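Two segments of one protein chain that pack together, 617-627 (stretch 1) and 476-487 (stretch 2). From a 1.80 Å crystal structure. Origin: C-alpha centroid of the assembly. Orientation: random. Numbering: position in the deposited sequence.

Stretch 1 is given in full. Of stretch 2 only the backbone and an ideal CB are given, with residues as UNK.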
ATOM      1  N   THR A 617      12.297  -1.890   8.246  1.00 20.83           N
ATOM      2  CA  THR A 617      10.967  -1.764   8.875  1.00 20.73           C
ATOM      3  C   THR A 617      10.275  -0.516   8.379  1.00 21.43           C
ATOM      4  O   THR A 617       9.046  -0.482   8.285  1.00 20.53           O
ATOM      5  CB  THR A 617      10.987  -1.796  10.417  1.00 21.45           C
ATOM      6  OG1 THR A 617      11.607  -0.608  10.948  1.00 22.48           O
ATOM      7  CG2 THR A 617      11.729  -3.058  10.941  1.00 22.67           C
ATOM      8  N   TRP A 618      11.051   0.517   8.042  1.00 18.61           N
ATOM      9  CA  TRP A 618      10.438   1.718   7.459  1.00 19.75           C
ATOM     10  C   TRP A 618      10.041   1.511   5.991  1.00 19.73           C
ATOM     11  O   TRP A 618       9.007   2.002   5.567  1.00 20.08           O
ATOM     12  CB  TRP A 618      11.321   2.973   7.683  1.00 18.71           C
ATOM     13  CG  TRP A 618      11.178   3.577   9.047  1.00 19.25           C
ATOM     14  CD1 TRP A 618      11.947   3.336  10.135  1.00 18.58           C
ATOM     15  CD2 TRP A 618      10.149   4.490   9.473  1.00 18.71           C
ATOM     16  NE1 TRP A 618      11.477   4.049  11.216  1.00 21.77           N
ATOM     17  CE2 TRP A 618      10.381   4.774  10.833  1.00 19.22           C
ATOM     18  CE3 TRP A 618       9.053   5.093   8.822  1.00 19.49           C
ATOM     19  CZ2 TRP A 618       9.564   5.660  11.584  1.00 20.05           C
ATOM     20  CZ3 TRP A 618       8.231   5.965   9.560  1.00 19.08           C
ATOM     21  CH2 TRP A 618       8.501   6.238  10.930  1.00 19.80           C
ATOM     22  N   GLY A 619      10.866   0.815   5.192  1.00 17.55           N
ATOM     23  CA  GLY A 619      10.507   0.489   3.828  1.00 18.14           C
ATOM     24  C   GLY A 619       9.285  -0.419   3.794  1.00 17.89           C
ATOM     25  O   GLY A 619       8.408  -0.266   2.934  1.00 18.37           O
ATOM     26  N   GLN A 620       9.193  -1.345   4.750  1.00 18.75           N
ATOM     27  CA  GLN A 620       8.042  -2.246   4.765  1.00 18.41           C
ATOM     28  C   GLN A 620       6.778  -1.447   5.114  1.00 18.15           C
ATOM     29  O   GLN A 620       5.776  -1.484   4.395  1.00 17.67           O
ATOM     30  CB  GLN A 620       8.219  -3.352   5.790  1.00 18.75           C
ATOM     31  CG  GLN A 620       7.002  -4.264   5.906  1.00 20.42           C
ATOM     32  CD  GLN A 620       7.190  -5.354   6.943  1.00 22.71           C
ATOM     33  OE1 GLN A 620       6.382  -6.297   7.047  1.00 23.38           O
ATOM     34  NE2 GLN A 620       8.220  -5.215   7.745  1.00 24.82           N
ATOM     35  N   ARG A 621       6.834  -0.716   6.201  1.00 18.84           N
ATOM     36  CA  ARG A 621       5.608  -0.039   6.657  1.00 19.97           C
ATOM     37  C   ARG A 621       5.133   1.011   5.657  1.00 19.54           C
ATOM     38  O   ARG A 621       3.918   1.220   5.485  1.00 19.48           O
ATOM     39  CB  ARG A 621       5.770   0.518   8.073  1.00 21.28           C
ATOM     40  CG  ARG A 621       6.436   1.878   8.171  1.00 21.37           C
ATOM     41  CD  ARG A 621       6.621   2.240   9.629  1.00 20.89           C
ATOM     42  NE  ARG A 621       7.838   1.634  10.181  1.00 23.01           N
ATOM     43  CZ  ARG A 621       8.275   1.804  11.431  1.00 23.34           C
ATOM     44  NH1 ARG A 621       7.584   2.542  12.303  1.00 23.90           N
ATOM     45  NH2 ARG A 621       9.415   1.232  11.824  1.00 23.40           N
ATOM     46  N   GLY A 622       6.072   1.653   4.972  1.00 17.92           N
ATOM     47  CA  GLY A 622       5.711   2.671   3.990  1.00 18.33           C
ATOM     48  C   GLY A 622       4.937   2.105   2.811  1.00 20.86           C
ATOM     49  O   GLY A 622       4.154   2.799   2.146  1.00 21.05           O
ATOM     50  N   ASN A 623       5.169   0.825   2.538  1.00 18.84           N
ATOM     51  CA  ASN A 623       4.527   0.195   1.398  1.00 19.30           C
ATOM     52  C   ASN A 623       3.460  -0.831   1.765  1.00 19.78           C
ATOM     53  O   ASN A 623       3.061  -1.665   0.914  1.00 22.08           O
ATOM     54  CB  ASN A 623       5.611  -0.494   0.570  1.00 19.52           C
ATOM     55  CG  ASN A 623       6.408   0.493  -0.243  1.00 20.39           C
ATOM     56  OD1 ASN A 623       5.914   1.016  -1.236  1.00 20.75           O
ATOM     57  ND2 ASN A 623       7.633   0.781   0.193  1.00 21.64           N
ATOM     58  N   PHE A 624       3.033  -0.828   3.022  1.00 19.55           N
ATOM     59  CA  PHE A 624       1.984  -1.751   3.460  1.00 18.69           C
ATOM     60  C   PHE A 624       0.744  -0.893   3.766  1.00 18.63           C
ATOM     61  O   PHE A 624       0.300  -0.812   4.899  1.00 19.66           O
ATOM     62  CB  PHE A 624       2.446  -2.549   4.679  1.00 19.25           C
ATOM     63  CG  PHE A 624       3.059  -3.892   4.343  1.00 21.26           C
ATOM     64  CD1 PHE A 624       3.829  -4.062   3.190  1.00 20.77           C
ATOM     65  CD2 PHE A 624       2.881  -4.990   5.208  1.00 21.40           C
ATOM     66  CE1 PHE A 624       4.402  -5.302   2.889  1.00 22.73           C
ATOM     67  CE2 PHE A 624       3.446  -6.217   4.909  1.00 22.57           C
ATOM     68  CZ  PHE A 624       4.212  -6.372   3.758  1.00 22.70           C
ATOM     69  N   LEU A 625       0.205  -0.246   2.732  1.00 18.98           N
ATOM     70  CA  LEU A 625      -1.015   0.575   2.805  1.00 20.41           C
ATOM     71  C   LEU A 625      -2.051   0.007   1.841  1.00 19.03           C
ATOM     72  O   LEU A 625      -1.983   0.248   0.640  1.00 20.74           O
ATOM     73  CB  LEU A 625      -0.737   2.030   2.413  1.00 22.71           C
ATOM     74  CG  LEU A 625      -0.356   3.071   3.440  1.00 24.33           C
ATOM     75  CD1 LEU A 625       1.153   2.909   3.721  1.00 25.56           C
ATOM     76  CD2 LEU A 625      -0.656   4.473   2.887  1.00 23.25           C
ATOM     77  N   SER A 626      -3.007  -0.732   2.386  1.00 18.71           N
ATOM     78  CA  SER A 626      -4.065  -1.464   1.633  1.00 18.47           C
ATOM     79  C   SER A 626      -3.560  -2.613   0.715  1.00 18.10           C
ATOM     80  O   SER A 626      -4.109  -3.734   0.743  1.00 18.40           O
ATOM     81  CB  SER A 626      -4.954  -0.497   0.829  1.00 19.02           C
ATOM     82  OG  SER A 626      -6.025  -1.209   0.230  1.00 22.12           O
ATOM     83  N   VAL A 627      -2.536  -2.341  -0.087  1.00 18.71           N
ATOM     84  CA  VAL A 627      -1.878  -3.417  -0.883  1.00 17.93           C
ATOM     85  C   VAL A 627      -0.372  -3.281  -0.698  1.00 18.51           C
ATOM     86  O   VAL A 627       0.111  -2.176  -0.387  1.00 18.17           O
ATOM     87  CB  VAL A 627      -2.247  -3.360  -2.386  1.00 18.85           C
ATOM     88  CG1 VAL A 627      -3.771  -3.465  -2.615  1.00 21.16           C
ATOM     89  CG2 VAL A 627      -1.678  -2.132  -3.061  1.00 20.75           C
ATOM     90  N   UNK A 476     -10.579  -7.713   5.459  1.00 19.70           N
ATOM     91  CA  UNK A 476      -9.720  -8.783   5.931  1.00 19.45           C
ATOM     92  C   UNK A 476      -8.408  -8.249   6.537  1.00 18.88           C
ATOM     93  O   UNK A 476      -7.975  -8.715   7.600  1.00 21.11           O
ATOM     94  CB  UNK A 476      -9.415  -9.743   4.779  1.00 19.45           C
ATOM     95  N   UNK A 477      -7.742  -7.332   5.844  1.00 19.60           N
ATOM     96  CA  UNK A 477      -6.498  -6.745   6.361  1.00 19.36           C
ATOM     97  C   UNK A 477      -6.807  -5.712   7.462  1.00 19.12           C
ATOM     98  O   UNK A 477      -7.960  -5.301   7.608  1.00 18.64           O
ATOM     99  CB  UNK A 477      -5.705  -6.092   5.227  1.00 19.36           C
ATOM    100  N   UNK A 478      -5.790  -5.328   8.249  1.00 18.47           N
ATOM    101  CA  UNK A 478      -5.933  -4.191   9.185  1.00 18.18           C
ATOM    102  C   UNK A 478      -6.129  -2.905   8.434  1.00 16.86           C
ATOM    103  O   UNK A 478      -5.334  -2.577   7.572  1.00 17.35           O
ATOM    104  CB  UNK A 478      -4.711  -4.071  10.098  1.00 18.18           C
ATOM    105  N   UNK A 479      -7.190  -2.155   8.765  1.00 18.36           N
ATOM    106  CA  UNK A 479      -7.432  -0.850   8.199  1.00 17.45           C
ATOM    107  C   UNK A 479      -6.204   0.041   8.351  1.00 16.45           C
ATOM    108  O   UNK A 479      -5.434  -0.106   9.304  1.00 15.88           O
ATOM    109  CB  UNK A 479      -8.651  -0.203   8.859  1.00 17.45           C
ATOM    110  N   UNK A 480      -5.972   0.905   7.384  1.00 16.82           N
ATOM    111  CA  UNK A 480      -4.861   1.836   7.460  1.00 16.89           C
ATOM    112  C   UNK A 480      -5.181   2.806   8.607  1.00 17.46           C
ATOM    113  O   UNK A 480      -6.295   3.315   8.682  1.00 18.92           O
ATOM    114  CB  UNK A 480      -4.645   2.568   6.134  1.00 16.89           C
ATOM    115  N   UNK A 481      -4.216   3.012   9.507  1.00 18.06           N
ATOM    116  CA  UNK A 481      -4.424   3.974  10.612  1.00 18.04           C
ATOM    117  C   UNK A 481      -3.129   4.725  10.841  1.00 18.67           C
ATOM    118  O   UNK A 481      -2.083   4.285  10.393  1.00 18.02           O
ATOM    119  CB  UNK A 481      -4.874   3.273  11.895  1.00 18.04           C
ATOM    120  N   UNK A 482      -3.207   5.895  11.489  1.00 18.47           N
ATOM    121  CA  UNK A 482      -1.984   6.629  11.879  1.00 18.06           C
ATOM    122  C   UNK A 482      -1.318   5.843  12.991  1.00 19.23           C
ATOM    123  O   UNK A 482      -1.960   5.505  14.003  1.00 21.30           O
ATOM    124  CB  UNK A 482      -2.292   8.059  12.328  1.00 18.06           C
ATOM    125  N   UNK A 483      -0.049   5.496  12.797  1.00 20.00           N
ATOM    126  CA  UNK A 483       0.653   4.670  13.775  1.00 20.31           C
ATOM    127  C   UNK A 483       1.563   5.535  14.628  1.00 21.79           C
ATOM    128  O   UNK A 483       1.915   5.152  15.745  1.00 23.53           O
ATOM    129  CB  UNK A 483       1.459   3.570  13.081  1.00 20.31           C
ATOM    130  N   UNK A 484       1.980   6.673  14.085  1.00 22.60           N
ATOM    131  CA  UNK A 484       2.867   7.616  14.818  1.00 23.79           C
ATOM    132  C   UNK A 484       2.994   8.935  14.097  1.00 23.94           C
ATOM    133  O   UNK A 484       2.651   9.045  12.914  1.00 20.42           O
ATOM    134  CB  UNK A 484       4.260   7.013  15.012  1.00 23.79           C
ATOM    135  N   UNK A 485       3.438   9.948  14.846  1.00 22.96           N
ATOM    136  CA  UNK A 485       3.663  11.275  14.297  1.00 23.91           C
ATOM    137  C   UNK A 485       5.170  11.561  14.294  1.00 24.49           C
ATOM    138  O   UNK A 485       5.877  11.085  15.186  1.00 24.42           O
ATOM    139  CB  UNK A 485       2.903  12.334  15.098  1.00 23.91           C
ATOM    140  N   UNK A 486       5.651  12.285  13.286  1.00 22.76           N
ATOM    141  CA  UNK A 486       7.047  12.714  13.198  1.00 24.96           C
ATOM    142  C   UNK A 486       7.115  14.230  13.164  1.00 25.40           C
ATOM    143  O   UNK A 486       6.835  14.827  12.131  1.00 25.44           O
ATOM    144  CB  UNK A 486       7.727  12.120  11.963  1.00 24.96           C
ATOM    145  N   UNK A 487       7.506  14.867  14.285  1.00 27.68           N
ATOM    146  CA  UNK A 487       7.588  16.341  14.247  1.00 27.15           C
ATOM    147  C   UNK A 487       8.724  16.751  13.320  1.00 26.62           C
ATOM    148  O   UNK A 487       9.681  16.013  13.185  1.00 29.33           O
ATOM    149  CB  UNK A 487       7.802  16.922  15.646  1.00 27.15           C
TER

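The segments touch at 477 and 480 and again at 484 and 486; no residue from 481 to 483 makes a contact, and beyond them it is longer side chains that span the distance. Position 476 has nothing of stretch 1 within 5.5 Å of its ideal CB, so no preference is set; it is Val476.

At position 477 CA-to-CB points toward stretch 1, and the ideal CB lies 5.3 Å from Ser626 O. The backbone N and hydroxyl of Ser626 are also nearby, so a short polar side chain would suit: Asp, Asn, Ser or Thr. The residue is Asp477, chi1 p. Its OD2 stands 3.6 Å from Ser626 O without a hydrogen bond between them; water joins the segments instead. One water donates to Asp477 OD2 (2.8 Å from the water O) and accepts a weak bond from Ser626 N (3.2 Å from the same O). A second donates to Asp477 OD2 (2.8 Å from its O), and its O lies 2.7 Å from Ser626 OG, in a hydrogen bond.

Position 478, at phi/psi -66/127, is open to many residues and lies out of reach; it is Gly478, whose O accepts from the first water. Position 479 points away, and its phi of -53° admits proline; it is Pro479.

Position 480 points toward stretch 1. Its ideal CB is 5.1 Å from Leu625 CG and 5.3 Å from Ser626 N, leaving space for a modest aliphatic group such as Val, Ile or Leu. Val480, chi1 t, places CG2 4.1 Å from Leu625 CA and 3.8 Å from Ser626 N, packing against the chain where it has left the helix.

Positions 481 and 482 are out of reach and free; they are Arg481 and Ile482. Position 483 points toward stretch 1 across a wide gap, its CA 9.9 Å from Arg621 CA. Small or long residues could fit; Ala483 makes no contact with stretch 1.

Position 484 also points toward stretch 1, and a side chain reaching at least to a delta atom comes against the Trp618 ring. With the Arg621 guanidinium near, Glu, Gln or Met would suit; Lys or Arg would do so through their methylenes, the charged end directed elsewhere. The residue is Lys484: CE lies 3.9 Å from Trp618 CH2 at the ring edge, and CD 4.2 Å from Arg621 NH1.

Position 485 is out of reach; it is Glu485. Position 486 points toward stretch 1, where the Trp618 ring invites a long apolar group, Leu, Ile, Met or Phe. Leu486 extends CD1 to 4.1 Å from Trp618 CH2. Position 487, with phi -68°, tolerates proline and is Pro487, without contact.

Stretch 2 476-487: VDGPVRIAKELP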
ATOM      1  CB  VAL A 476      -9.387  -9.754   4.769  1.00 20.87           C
ATOM      2  CG1 VAL A 476      -8.334 -10.776   5.226  1.00 19.50           C
ATOM      3  CG2 VAL A 476     -10.677 -10.398   4.250  1.00 21.10           C
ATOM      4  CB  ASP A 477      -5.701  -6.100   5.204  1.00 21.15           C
ATOM      5  CG  ASP A 477      -6.536  -5.105   4.346  1.00 23.45           C
ATOM      6  OD1 ASP A 477      -7.787  -5.232   4.110  1.00 25.03           O
ATOM      7  OD2 ASP A 477      -5.888  -4.167   3.841  1.00 27.79           O
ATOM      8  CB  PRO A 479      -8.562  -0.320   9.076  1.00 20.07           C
ATOM      9  CG  PRO A 479      -9.339  -1.550   9.447  1.00 21.56           C
ATOM     10  CD  PRO A 479      -8.241  -2.542   9.735  1.00 20.31           C
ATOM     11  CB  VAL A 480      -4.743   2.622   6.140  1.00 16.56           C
ATOM     12  CG1 VAL A 480      -3.774   3.804   6.276  1.00 18.51           C
ATOM     13  CG2 VAL A 480      -4.281   1.690   5.003  1.00 16.92           C
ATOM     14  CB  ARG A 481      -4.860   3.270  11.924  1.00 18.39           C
ATOM     15  CG  ARG A 481      -6.199   2.537  11.800  1.00 18.65           C
ATOM     16  CD  ARG A 481      -6.514   1.759  13.066  1.00 19.78           C
ATOM     17  NE  ARG A 481      -7.769   1.080  12.830  1.00 21.15           N
ATOM     18  CZ  ARG A 481      -8.150  -0.041  13.403  1.00 22.48           C
ATOM     19  NH1 ARG A 481      -7.382  -0.645  14.296  1.00 25.03           N
ATOM     20  NH2 ARG A 481      -9.318  -0.548  13.063  1.00 25.90           N
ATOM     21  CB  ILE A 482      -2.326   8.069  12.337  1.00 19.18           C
ATOM     22  CG1 ILE A 482      -2.928   8.835  11.153  1.00 21.25           C
ATOM     23  CG2 ILE A 482      -1.100   8.790  12.939  1.00 20.28           C
ATOM     24  CD1 ILE A 482      -3.590  10.131  11.543  1.00 23.47           C
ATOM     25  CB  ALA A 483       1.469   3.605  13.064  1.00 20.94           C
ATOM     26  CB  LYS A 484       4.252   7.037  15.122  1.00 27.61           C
ATOM     27  CG  LYS A 484       5.027   6.507  13.950  1.00 30.13           C
ATOM     28  CD  LYS A 484       6.375   5.975  14.432  1.00 34.93           C
ATOM     29  CE  LYS A 484       7.390   7.088  14.522  1.00 36.75           C
ATOM     30  NZ  LYS A 484       8.199   6.947  15.758  1.00 42.41           N
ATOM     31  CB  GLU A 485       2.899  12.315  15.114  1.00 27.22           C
ATOM     32  CG  GLU A 485       1.388  12.160  14.990  1.00 33.02           C
ATOM     33  CD  GLU A 485       0.602  13.291  15.640  1.00 39.47           C
ATOM     34  OE1 GLU A 485       1.189  14.094  16.417  1.00 38.83           O
ATOM     35  OE2 GLU A 485      -0.618  13.381  15.373  1.00 43.51           O
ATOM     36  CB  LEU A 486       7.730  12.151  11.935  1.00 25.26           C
ATOM     37  CG  LEU A 486       7.959  10.632  11.809  1.00 28.06           C
ATOM     38  CD1 LEU A 486       8.533  10.261  10.450  1.00 26.37           C
ATOM     39  CD2 LEU A 486       8.863  10.110  12.929  1.00 29.08           C
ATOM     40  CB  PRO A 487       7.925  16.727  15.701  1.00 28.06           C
ATOM     41  CG  PRO A 487       7.623  15.524  16.524  1.00 29.85           C
ATOM     42  CD  PRO A 487       7.798  14.324  15.625  1.00 27.80           C
TER
HETATM   43  O   HOH W   1      -4.619  -1.950   4.893  1.00 20.38           O
HETATM   44  O   HOH W   2      -7.409  -2.535   2.114  1.00 24.68           O
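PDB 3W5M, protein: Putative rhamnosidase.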